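Local coordinates for protein gamma-glutamyltranspeptidase (Streptomyces lincolnensis, PDB 6J3A) that probably acts as an Ntn-hydrolase-type transferase, being a gamma-glutamyltranspeptidase homologue related to the LmbA-like enzymes, at residues L75-G79 with R478-T482; D32-D38 with L119-K125. All blocks are in the same frame, centred on the assembly; numbering follows the deposited sequence.

Overall arrangement
Contact 1 is buried and polar, its centre about 10 Å from that of the chain, between strand 73-77 with the residues after it and a loop distant in sequence. Contact 2, its centre about 22 Å from that of the chain, is only partly buried and joins the start of helix 36-50 to helix 111-122 and the loop that follows. Their centres lie about 23 Å apart. Helix 111-122 links them: L75 packs on L117 and L118, while L119 of the same helix belongs to contact 2. Contact 1 relies on one good side-chain hydrogen bond, a weak N-H to sulfur bond and a guanidinium held by outside carboxylates, contact 2 on a helix-capping carboxylate that also collects backbone N-H groups.

Contact 1 (L75-G79 with R478-T482); sequences LCGQG and RPRTT
C76 of strand 73-77 and Q78 in the loop that follows meet R478, P479 and T481 of the loop before strand 486-490, in a buried, largely polar contact. Q78 carries most of it. Its CG lies anti to the backbone nitrogen (chi1 173°), and a bend at the next bond turns the amide toward the loop. There T481 OG1 donates to Q78 OE1 over 2.8 Å, tilted from the carbonyl plane. The other half of the amide turns back on its own chain: Q78 NE2 gives a nearly straight bond (169°) to G79 O at 3.1 Å. Glutamine suits this place because one flat group can accept from the loop while donating to its own backbone, which fixes the amide's rotation. Q78 CG touches R478 CG at 3.8 Å where the two chains cross at a slant, and P479 CD lies 3.4 Å from G79 O.

R478 then runs back past Q78 to C76, whose thiol sulfur lies in the guanidinium plane, at its edge. The bond from R478 NH1 to C76 SG is weak, at 3.7 Å. Stronger claims on this arginine come from E258 and D322, which form salt bridges with it, and from W276, a cation-pi partner.

Around the contact, strand 73-77 lies between strands 61-66 and 256-265, C76 bonding through its backbone to T256, while L75 packs on helix 111-122 and T481 makes backbone bonds to W276 and Q278.

Contact 2 (D32-D38 with L119-K125); sequences DGGNAYD and LRDHGTK
T124 and K125, in the loop after helix 111-122, bind D38, which with N35 forms the capping box that starts helix 36-50. Just before the box, G33 closes a Schellman motif, its positive phi suiting glycine.

Along K125, CB lies 3.5 Å from D38 OD1, and CG stays over the same carboxylate, 3.7 Å from D38 CG. CD passes near the G34 backbone; a turn at chi3 (102°) then carries CE and NZ toward the end of helix 20-31. There K125 NZ bonds to D32 O at 2.9 Å, above the carbonyl plane, and makes a longer salt bridge to D32 OD2 at 3.6 Å. A long flexible chain suits this crossing.

D38 gathers donors from both segments. D38 OD1 accepts T124 N at 2.9 Å on its syn lone pair and K125 N from above the carboxylate plane, while D38 OD2 takes T124 OG1 at 2.7 Å and, on its anti lone pair, N35 N. With an alanine in place of D38, the N-H groups of N35, T124 and K125 would probably lose their acceptor, and the T124 hydroxyl would be free to turn. G123 also suits its place, since a CB there would clash with D38 OD1.

Beside this network H122 turns its edge to the face of the Y37 ring, an edge-to-face stack with the planes at 61°; Y37 OH bonds to M433 O. N35 OD1 accepts from Y37 N and D38 N on opposite faces of its plane, and N35 ND2 reaches H122 O at 2.8 Å, in the carbonyl plane.

Contact 1 (L75-G79 with R478-T482)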
loop_
_atom_site.group_PDB
_atom_site.type_symbol
_atom_site.label_atom_id
_atom_site.label_comp_id
_atom_site.label_asym_id
_atom_site.label_seq_id
_atom_site.Cartn_x
_atom_site.Cartn_y
_atom_site.Cartn_z
ATOM N N LEU A 75 -10.988 20.289 16.713
ATOM C CA LEU A 75 -10.269 20.222 17.983
ATOM C C LEU A 75 -8.937 20.940 17.800
ATOM O O LEU A 75 -8.036 20.440 17.128
ATOM C CB LEU A 75 -10.085 18.776 18.448
ATOM C CG LEU A 75 -9.238 18.526 19.700
ATOM C CD1 LEU A 75 -9.554 19.475 20.846
ATOM C CD2 LEU A 75 -9.423 17.093 20.160
ATOM N N CYS A 76 -8.845 22.129 18.392
ATOM C CA CYS A 76 -7.701 22.998 18.231
ATOM C C CYS A 76 -6.580 22.590 19.161
ATOM O O CYS A 76 -6.679 22.746 20.382
ATOM C CB CYS A 76 -8.065 24.452 18.510
ATOM S SG CYS A 76 -6.622 25.544 18.418
ATOM N N GLY A 77 -5.508 22.091 18.554
ATOM C CA GLY A 77 -4.266 21.806 19.259
ATOM C C GLY A 77 -3.130 22.681 18.775
ATOM O O GLY A 77 -1.973 22.282 18.846
ATOM N N GLN A 78 -3.461 23.852 18.235
ATOM C CA GLN A 78 -2.473 24.874 17.946
ATOM C C GLN A 78 -2.296 25.749 19.179
ATOM O O GLN A 78 -3.237 26.392 19.638
ATOM C CB GLN A 78 -2.909 25.720 16.769
ATOM C CG GLN A 78 -2.004 26.911 16.502
ATOM C CD GLN A 78 -0.603 26.482 16.152
ATOM O OE1 GLN A 78 -0.367 25.923 15.076
ATOM N NE2 GLN A 78 0.341 26.727 17.067
ATOM N N GLY A 79 -1.080 25.761 19.710
ATOM C CA GLY A 79 -0.797 26.517 20.912
ATOM C C GLY A 79 -0.623 27.998 20.647
ATOM O O GLY A 79 -0.517 28.436 19.491
ATOM N N ARG A 478 -2.893 32.414 18.971
ATOM C CA ARG A 478 -2.255 31.456 18.071
ATOM C C ARG A 478 -1.572 32.189 16.947
ATOM O O ARG A 478 -2.099 33.175 16.447
ATOM C CB ARG A 478 -3.239 30.502 17.406
ATOM C CG ARG A 478 -4.027 29.609 18.343
ATOM C CD ARG A 478 -5.387 30.210 18.579
ATOM N NE ARG A 478 -6.471 29.260 18.443
ATOM C CZ ARG A 478 -7.729 29.579 18.137
ATOM N NH1 ARG A 478 -8.631 28.620 18.041
ATOM N NH2 ARG A 478 -8.107 30.834 17.906
ATOM N N PRO A 479 -0.416 31.684 16.511
ATOM C CA PRO A 479 0.079 32.195 15.248
ATOM C C PRO A 479 -0.805 31.699 14.106
ATOM O O PRO A 479 -1.548 30.707 14.243
ATOM C CB PRO A 479 1.475 31.582 15.146
ATOM C CG PRO A 479 1.374 30.312 15.908
ATOM C CD PRO A 479 0.386 30.552 17.007
ATOM N N ARG A 480 -0.710 32.393 12.987
ATOM C CA ARG A 480 -1.434 32.010 11.797
ATOM C C ARG A 480 -0.778 30.770 11.197
ATOM O O ARG A 480 0.254 30.861 10.536
ATOM C CB ARG A 480 -1.450 33.167 10.812
ATOM C CG ARG A 480 -2.522 33.058 9.757
ATOM C CD ARG A 480 -1.895 32.826 8.411
ATOM N NE ARG A 480 -1.293 34.044 7.881
ATOM C CZ ARG A 480 -0.213 34.098 7.099
ATOM N NH1 ARG A 480 0.213 35.284 6.677
ATOM N NH2 ARG A 480 0.462 32.993 6.751
ATOM N N THR A 481 -1.396 29.613 11.425
ATOM C CA THR A 481 -0.739 28.310 11.214
ATOM C C THR A 481 -1.065 27.717 9.838
ATOM O O THR A 481 -2.198 27.850 9.353
ATOM C CB THR A 481 -1.078 27.332 12.370
ATOM O OG1 THR A 481 -0.235 26.179 12.299
ATOM C CG2 THR A 481 -2.538 26.899 12.376
ATOM N N THR A 482 -0.066 27.088 9.206
ATOM C CA THR A 482 -0.252 26.467 7.876
ATOM C C THR A 482 -1.029 25.140 7.906
ATOM O O THR A 482 -1.525 24.685 6.876
ATOM C CB THR A 482 1.083 26.228 7.148
ATOM O OG1 THR A 482 2.021 25.622 8.046
ATOM C CG2 THR A 482 1.632 27.540 6.621
#

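Contact 2 (D32-D38 with L119-K125)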
loop_
_atom_site.group_PDB
_atom_site.type_symbol
_atom_site.label_atom_id
_atom_site.label_comp_id
_atom_site.label_asym_id
_atom_site.label_seq_id
_atom_site.Cartn_x
_atom_site.Cartn_y
_atom_site.Cartn_z
ATOM N N ASP A 32 -7.921 -4.244 16.811
ATOM C CA ASP A 32 -8.025 -4.545 18.226
ATOM C C ASP A 32 -9.320 -3.961 18.854
ATOM O O ASP A 32 -9.465 -3.915 20.080
ATOM C CB ASP A 32 -6.751 -3.994 18.901
ATOM C CG ASP A 32 -6.340 -4.767 20.146
ATOM O OD1 ASP A 32 -6.306 -6.021 20.109
ATOM O OD2 ASP A 32 -6.010 -4.104 21.159
ATOM N N GLY A 33 -10.260 -3.526 18.012
ATOM C CA GLY A 33 -11.586 -3.095 18.454
ATOM C C GLY A 33 -11.702 -1.619 18.781
ATOM O O GLY A 33 -12.736 -1.176 19.262
ATOM N N GLY A 34 -10.656 -0.845 18.515
ATOM C CA GLY A 34 -10.693 0.591 18.772
ATOM C C GLY A 34 -11.407 1.315 17.652
ATOM O O GLY A 34 -11.770 0.702 16.650
ATOM N N ASN A 35 -11.598 2.623 17.829
ATOM C CA ASN A 35 -12.311 3.454 16.853
ATOM C C ASN A 35 -11.338 4.361 16.115
ATOM O O ASN A 35 -10.139 4.288 16.358
ATOM C CB ASN A 35 -13.477 4.214 17.523
ATOM C CG ASN A 35 -13.026 5.268 18.519
ATOM O OD1 ASN A 35 -11.977 5.887 18.375
ATOM N ND2 ASN A 35 -13.849 5.491 19.532
ATOM N N ALA A 36 -11.849 5.202 15.217
ATOM C CA ALA A 36 -11.001 6.071 14.384
ATOM C C ALA A 36 -10.135 7.024 15.203
ATOM O O ALA A 36 -9.043 7.406 14.786
ATOM C CB ALA A 36 -11.850 6.860 13.395
ATOM N N TYR A 37 -10.639 7.389 16.376
ATOM C CA TYR A 37 -9.980 8.347 17.250
ATOM C C TYR A 37 -8.864 7.662 18.030
ATOM O O TYR A 37 -7.738 8.159 18.022
ATOM C CB TYR A 37 -11.019 9.074 18.128
ATOM C CG TYR A 37 -12.141 9.596 17.251
ATOM C CD1 TYR A 37 -11.880 10.495 16.216
ATOM C CD2 TYR A 37 -13.436 9.105 17.371
ATOM C CE1 TYR A 37 -12.886 10.929 15.367
ATOM C CE2 TYR A 37 -14.449 9.537 16.527
ATOM C CZ TYR A 37 -14.167 10.448 15.526
ATOM O OH TYR A 37 -15.172 10.878 14.692
ATOM N N ASP A 38 -9.158 6.518 18.656
ATOM C CA ASP A 38 -8.110 5.662 19.224
ATOM C C ASP A 38 -6.985 5.478 18.207
ATOM O O ASP A 38 -5.798 5.631 18.518
ATOM C CB ASP A 38 -8.646 4.279 19.548
ATOM C CG ASP A 38 -9.688 4.290 20.624
ATOM O OD1 ASP A 38 -9.425 4.832 21.709
ATOM O OD2 ASP A 38 -10.785 3.725 20.403
ATOM N N LEU A 119 -8.646 11.395 22.753
ATOM C CA LEU A 119 -8.719 10.105 23.415
ATOM C C LEU A 119 -9.765 10.093 24.536
ATOM O O LEU A 119 -10.546 9.163 24.646
ATOM C CB LEU A 119 -7.341 9.704 23.962
ATOM C CG LEU A 119 -7.102 8.229 24.317
ATOM C CD1 LEU A 119 -7.347 7.308 23.129
ATOM C CD2 LEU A 119 -5.687 8.021 24.832
ATOM N N ARG A 120 -9.803 11.144 25.337
ATOM C CA ARG A 120 -10.684 11.189 26.502
ATOM C C ARG A 120 -12.158 11.283 26.121
ATOM O O ARG A 120 -12.997 10.592 26.710
ATOM C CB ARG A 120 -10.311 12.369 27.396
ATOM C CG ARG A 120 -11.031 12.383 28.739
ATOM C CD ARG A 120 -10.967 13.739 29.405
ATOM N NE ARG A 120 -11.625 14.770 28.600
ATOM C CZ ARG A 120 -11.900 16.010 29.002
ATOM N NH1 ARG A 120 -11.584 16.429 30.225
ATOM N NH2 ARG A 120 -12.506 16.845 28.163
ATOM N N ASP A 121 -12.460 12.152 25.160
ATOM C CA ASP A 121 -13.844 12.436 24.755
ATOM C C ASP A 121 -14.400 11.448 23.728
ATOM O O ASP A 121 -15.545 11.012 23.859
ATOM C CB ASP A 121 -13.969 13.873 24.218
ATOM C CG ASP A 121 -13.799 14.930 25.304
ATOM O OD1 ASP A 121 -13.683 14.582 26.494
ATOM O OD2 ASP A 121 -13.786 16.127 24.969
ATOM N N HIS A 122 -13.600 11.096 22.723
ATOM C CA HIS A 122 -14.080 10.288 21.583
ATOM C C HIS A 122 -13.462 8.897 21.409
ATOM O O HIS A 122 -13.920 8.123 20.572
ATOM C CB HIS A 122 -13.902 11.095 20.304
ATOM C CG HIS A 122 -14.604 12.411 20.340
ATOM N ND1 HIS A 122 -15.922 12.555 19.972
ATOM C CD2 HIS A 122 -14.189 13.635 20.746
ATOM C CE1 HIS A 122 -16.284 13.817 20.129
ATOM N NE2 HIS A 122 -15.250 14.492 20.595
ATOM N N GLY A 123 -12.445 8.579 22.199
ATOM C CA GLY A 123 -11.817 7.271 22.159
ATOM C C GLY A 123 -12.422 6.305 23.162
ATOM O O GLY A 123 -13.234 6.685 24.008
ATOM N N THR A 124 -11.980 5.055 23.062
ATOM C CA THR A 124 -12.414 3.942 23.920
ATOM C C THR A 124 -11.280 3.176 24.616
ATOM O O THR A 124 -11.544 2.406 25.553
ATOM C CB THR A 124 -13.214 2.921 23.094
ATOM O OG1 THR A 124 -12.371 2.339 22.087
ATOM C CG2 THR A 124 -14.400 3.598 22.428
ATOM N N LYS A 125 -10.037 3.386 24.168
ATOM C CA LYS A 125 -8.874 2.654 24.672
ATOM C C LYS A 125 -8.054 3.470 25.677
ATOM O O LYS A 125 -8.077 4.707 25.634
ATOM C CB LYS A 125 -7.979 2.227 23.507
ATOM C CG LYS A 125 -8.665 1.256 22.560
ATOM C CD LYS A 125 -7.683 0.501 21.669
ATOM C CE LYS A 125 -7.440 -0.915 22.169
ATOM N NZ LYS A 125 -8.619 -1.796 21.906
#